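Local structure of CRISPR-associated protein CasA/Cse1 (Thermus thermophilus, 4AN8) at residues T234-Y245 against V270-M281. The protein forms part of the Cascade ribonucleoprotein complex, which probably serves CRISPR-based adaptive immunity against viruses and plasmids. Numbering follows the deposited sequence.
Sequences TKWPLTGRTRVY and VEPLEATHRDPM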
loop_
_atom_site.group_PDB
_atom_site.type_symbol
_atom_site.label_atom_id
_atom_site.label_comp_id
_atom_site.label_asym_id
_atom_site.label_seq_id
_atom_site.Cartn_x
_atom_site.Cartn_y
_atom_site.Cartn_z
ATOM N N THR A 234 26.814 6.910 5.255
ATOM C CA THR A 234 26.054 7.613 4.222
ATOM C C THR A 234 24.641 7.925 4.663
ATOM O O THR A 234 23.885 7.033 5.010
ATOM C CB THR A 234 25.976 6.818 2.915
ATOM O OG1 THR A 234 27.294 6.448 2.516
ATOM C CG2 THR A 234 25.325 7.658 1.821
ATOM N N LYS A 235 24.280 9.202 4.626
ATOM C CA LYS A 235 22.969 9.631 5.075
ATOM C C LYS A 235 22.386 10.529 4.022
ATOM O O LYS A 235 23.033 11.479 3.581
ATOM C CB LYS A 235 23.088 10.373 6.399
ATOM C CG LYS A 235 23.922 9.630 7.413
ATOM C CD LYS A 235 24.024 10.384 8.715
ATOM C CE LYS A 235 24.873 9.612 9.703
ATOM N NZ LYS A 235 26.251 9.353 9.138
ATOM N N TRP A 236 21.173 10.213 3.587
ATOM C CA TRP A 236 20.527 10.992 2.540
ATOM C C TRP A 236 19.209 11.521 3.055
ATOM O O TRP A 236 18.451 10.794 3.698
ATOM C CB TRP A 236 20.208 10.152 1.305
ATOM C CG TRP A 236 21.348 9.694 0.496
ATOM C CD1 TRP A 236 22.656 10.083 0.602
ATOM C CD2 TRP A 236 21.296 8.734 -0.576
ATOM N NE1 TRP A 236 23.413 9.422 -0.342
ATOM C CE2 TRP A 236 22.606 8.587 -1.069
ATOM C CE3 TRP A 236 20.265 7.975 -1.153
ATOM C CZ2 TRP A 236 22.917 7.717 -2.112
ATOM C CZ3 TRP A 236 20.575 7.118 -2.203
ATOM C CH2 TRP A 236 21.886 6.992 -2.664
ATOM N N PRO A 237 18.921 12.786 2.752
ATOM C CA PRO A 237 17.569 13.256 3.050
ATOM C C PRO A 237 16.597 12.408 2.244
ATOM O O PRO A 237 16.906 12.051 1.123
ATOM C CB PRO A 237 17.586 14.719 2.599
ATOM C CG PRO A 237 18.807 14.863 1.709
ATOM C CD PRO A 237 19.785 13.816 2.145
ATOM N N LEU A 238 15.464 12.047 2.840
ATOM C CA LEU A 238 14.481 11.175 2.216
ATOM C C LEU A 238 13.579 12.015 1.336
ATOM O O LEU A 238 12.444 12.336 1.693
ATOM C CB LEU A 238 13.672 10.464 3.311
ATOM C CG LEU A 238 12.743 9.283 3.020
ATOM C CD1 LEU A 238 13.530 8.083 2.454
ATOM C CD2 LEU A 238 11.981 8.882 4.316
ATOM N N THR A 239 14.097 12.403 0.179
ATOM C CA THR A 239 13.355 13.274 -0.712
ATOM C C THR A 239 13.678 12.916 -2.146
ATOM O O THR A 239 14.664 12.239 -2.408
ATOM C CB THR A 239 13.722 14.760 -0.458
ATOM O OG1 THR A 239 12.884 15.588 -1.264
ATOM C CG2 THR A 239 15.218 15.050 -0.795
ATOM N N GLY A 240 12.873 13.385 -3.086
ATOM C CA GLY A 240 13.060 13.004 -4.475
ATOM C C GLY A 240 12.227 11.774 -4.782
ATOM O O GLY A 240 12.457 10.702 -4.219
ATOM N N ARG A 241 11.254 11.925 -5.674
ATOM C CA ARG A 241 10.292 10.863 -5.927
ATOM C C ARG A 241 10.951 9.534 -6.314
ATOM O O ARG A 241 10.672 8.506 -5.708
ATOM C CB ARG A 241 9.267 11.273 -6.985
ATOM C CG ARG A 241 8.135 10.250 -7.158
ATOM C CD ARG A 241 7.210 10.662 -8.282
ATOM N NE ARG A 241 6.618 11.971 -8.030
ATOM C CZ ARG A 241 5.810 12.600 -8.868
ATOM N NH1 ARG A 241 5.459 12.030 -10.033
ATOM N NH2 ARG A 241 5.334 13.789 -8.531
ATOM N N THR A 242 11.815 9.545 -7.322
ATOM C CA THR A 242 12.380 8.289 -7.785
ATOM C C THR A 242 13.494 7.818 -6.888
ATOM O O THR A 242 13.799 6.620 -6.860
ATOM C CB THR A 242 12.851 8.356 -9.243
ATOM O OG1 THR A 242 14.041 9.144 -9.330
ATOM C CG2 THR A 242 11.765 8.979 -10.094
ATOM N N ARG A 243 14.105 8.740 -6.146
ATOM C CA ARG A 243 15.147 8.340 -5.194
ATOM C C ARG A 243 14.446 7.555 -4.090
ATOM O O ARG A 243 14.903 6.525 -3.650
ATOM C CB ARG A 243 15.889 9.567 -4.617
ATOM C CG ARG A 243 16.825 9.239 -3.461
ATOM C CD ARG A 243 17.559 10.495 -2.893
ATOM N NE ARG A 243 18.356 11.184 -3.916
ATOM C CZ ARG A 243 18.021 12.368 -4.436
ATOM N NH1 ARG A 243 16.932 13.024 -4.028
ATOM N NH2 ARG A 243 18.787 12.918 -5.358
ATOM N N VAL A 244 13.313 8.060 -3.649
ATOM C CA VAL A 244 12.518 7.335 -2.673
ATOM C C VAL A 244 11.910 6.020 -3.201
ATOM O O VAL A 244 11.957 5.027 -2.512
ATOM C CB VAL A 244 11.500 8.253 -2.000
ATOM C CG1 VAL A 244 10.597 7.451 -1.042
ATOM C CG2 VAL A 244 12.262 9.328 -1.228
ATOM N N TYR A 245 11.396 6.007 -4.429
ATOM C CA TYR A 245 10.907 4.771 -5.069
ATOM C C TYR A 245 11.975 3.678 -5.156
ATOM O O TYR A 245 11.670 2.484 -5.189
ATOM C CB TYR A 245 10.446 5.059 -6.505
ATOM C CG TYR A 245 9.074 5.697 -6.646
ATOM C CD1 TYR A 245 8.296 6.037 -5.522
ATOM C CD2 TYR A 245 8.561 5.967 -7.908
ATOM C CE1 TYR A 245 7.045 6.608 -5.675
ATOM C CE2 TYR A 245 7.309 6.536 -8.071
ATOM C CZ TYR A 245 6.556 6.850 -6.964
ATOM O OH TYR A 245 5.325 7.426 -7.165
ATOM N N VAL A 270 21.593 2.865 3.503
ATOM C CA VAL A 270 21.692 4.324 3.518
ATOM C C VAL A 270 20.714 4.899 4.545
ATOM O O VAL A 270 19.528 4.566 4.560
ATOM C CB VAL A 270 21.457 4.981 2.142
ATOM C CG1 VAL A 270 21.339 6.502 2.292
ATOM C CG2 VAL A 270 22.577 4.653 1.207
ATOM N N GLU A 271 21.218 5.775 5.406
ATOM C CA GLU A 271 20.400 6.364 6.474
ATOM C C GLU A 271 19.459 7.439 5.969
ATOM O O GLU A 271 19.904 8.415 5.395
ATOM C CB GLU A 271 21.287 6.982 7.553
ATOM C CG GLU A 271 22.023 5.978 8.376
ATOM C CD GLU A 271 21.150 5.394 9.456
ATOM O OE1 GLU A 271 20.425 6.183 10.103
ATOM O OE2 GLU A 271 21.186 4.158 9.655
ATOM N N PRO A 272 18.154 7.275 6.220
ATOM C CA PRO A 272 17.158 8.275 5.820
ATOM C C PRO A 272 17.194 9.497 6.733
ATOM O O PRO A 272 17.062 9.359 7.936
ATOM C CB PRO A 272 15.826 7.522 5.983
ATOM C CG PRO A 272 16.102 6.526 7.086
ATOM C CD PRO A 272 17.548 6.116 6.909
ATOM N N LEU A 273 17.408 10.673 6.172
ATOM C CA LEU A 273 17.305 11.904 6.942
ATOM C C LEU A 273 15.935 12.532 6.718
ATOM O O LEU A 273 15.374 12.430 5.623
ATOM C CB LEU A 273 18.395 12.889 6.537
ATOM C CG LEU A 273 19.833 12.455 6.832
ATOM C CD1 LEU A 273 20.836 13.523 6.411
ATOM C CD2 LEU A 273 19.983 12.118 8.316
ATOM N N GLU A 274 15.403 13.186 7.747
ATOM C CA GLU A 274 14.075 13.799 7.672
ATOM C C GLU A 274 13.979 14.869 6.585
ATOM O O GLU A 274 14.898 15.654 6.391
ATOM C CB GLU A 274 13.651 14.373 9.033
ATOM C CG GLU A 274 13.556 13.329 10.147
ATOM C CD GLU A 274 12.750 13.808 11.351
ATOM O OE1 GLU A 274 11.559 14.147 11.171
ATOM O OE2 GLU A 274 13.303 13.839 12.475
ATOM N N ALA A 275 12.863 14.887 5.868
ATOM C CA ALA A 275 12.653 15.876 4.827
ATOM C C ALA A 275 11.169 16.120 4.656
ATOM O O ALA A 275 10.348 15.403 5.229
ATOM C CB ALA A 275 13.278 15.422 3.519
ATOM N N THR A 276 10.819 17.138 3.877
ATOM C CA THR A 276 9.412 17.485 3.682
ATOM C C THR A 276 8.679 16.554 2.691
ATOM O O THR A 276 7.462 16.359 2.779
ATOM C CB THR A 276 9.252 18.965 3.278
ATOM O OG1 THR A 276 9.962 19.212 2.059
ATOM C CG2 THR A 276 9.842 19.857 4.346
ATOM N N HIS A 277 9.429 15.966 1.770
ATOM C CA HIS A 277 8.877 15.062 0.766
ATOM C C HIS A 277 7.855 14.062 1.299
ATOM O O HIS A 277 8.085 13.380 2.283
ATOM C CB HIS A 277 10.016 14.302 0.083
ATOM C CG HIS A 277 9.553 13.267 -0.895
ATOM N ND1 HIS A 277 9.252 13.562 -2.207
ATOM C CD2 HIS A 277 9.334 11.940 -0.747
ATOM C CE1 HIS A 277 8.886 12.457 -2.829
ATOM N NE2 HIS A 277 8.917 11.461 -1.964
ATOM N N ARG A 278 6.725 13.970 0.624
ATOM C CA ARG A 278 5.741 12.934 0.905
ATOM C C ARG A 278 5.629 12.061 -0.329
ATOM O O ARG A 278 5.464 12.554 -1.435
ATOM C CB ARG A 278 4.371 13.549 1.229
ATOM C CG ARG A 278 3.238 12.532 1.372
ATOM C CD ARG A 278 1.943 13.178 1.897
ATOM N NE ARG A 278 1.516 14.312 1.071
ATOM C CZ ARG A 278 0.430 14.306 0.309
ATOM N NH1 ARG A 278 -0.346 13.235 0.292
ATOM N NH2 ARG A 278 0.109 15.364 -0.418
ATOM N N ASP A 279 5.744 10.759 -0.142
ATOM C CA ASP A 279 5.613 9.825 -1.254
ATOM C C ASP A 279 4.216 9.978 -1.896
ATOM O O ASP A 279 3.214 10.123 -1.206
ATOM C CB ASP A 279 5.867 8.392 -0.758
ATOM C CG ASP A 279 5.904 7.383 -1.878
ATOM O OD1 ASP A 279 4.820 7.121 -2.437
ATOM O OD2 ASP A 279 6.994 6.825 -2.175
ATOM N N PRO A 280 4.159 9.987 -3.232
ATOM C CA PRO A 280 2.884 10.141 -3.951
ATOM C C PRO A 280 1.836 9.100 -3.542
ATOM O O PRO A 280 0.650 9.377 -3.650
ATOM C CB PRO A 280 3.282 9.899 -5.410
ATOM C CG PRO A 280 4.720 10.343 -5.480
ATOM C CD PRO A 280 5.322 9.965 -4.138
ATOM N N MET A 281 2.246 7.916 -3.098
ATOM C CA MET A 281 1.254 6.892 -2.789
ATOM C C MET A 281 0.749 6.969 -1.351
ATOM O O MET A 281 -0.106 6.177 -0.927
ATOM C CB MET A 281 1.798 5.510 -3.110
ATOM C CG MET A 281 1.904 5.261 -4.619
ATOM S SD MET A 281 2.784 3.716 -4.963
ATOM C CE MET A 281 2.823 3.755 -6.769
HETATM O O HOH W 1 9.999 12.170 3.346
HETATM O O HOH W 2 11.915 17.337 0.349
HETATM O O HOH W 3 8.581 9.001 -3.471
#
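His277 lays one ring face against the start of helix 241-245, with Gly240 N 3.7 Å above the ring plane and offset toward its rim. Its CG lies anti to the backbone N (chi1 176°), which carries the imidazole across to the helix; the Val244 side chain comes from the opposite direction and meets the ring obliquely, Val244 CG2 4.0 Å from His277 CD2. In the plane of the ring, at its edge, a water lies 2.9 Å from His277 NE2; it donates to Arg241 O and, weakly, to Asp279 OD2. That carboxylate stands at the edge of the Tyr245 ring, Asp279 OD2 3.5 Å from Tyr245 CE1, the two planes 44° apart; OD2 also forms a salt bridge with Arg58 of helix 50-67. Pro280 CG lies 3.4 Å from Tyr245 OH.

Earlier in both segments, strand 235-237 runs parallel to residues 271-273, the end of strand 261-273, which pairs antiparallel with 250-256 in a mixed sheet. Four backbone hydrogen bonds join them, and Val270 CG1 covers one face of the Trp236 indole in a CH-pi contact. The chemistry thus changes along the two segments, from direct backbone bonds to a histidine and water, where Arg58 probably helps stabilise Asp279 as a carboxylate.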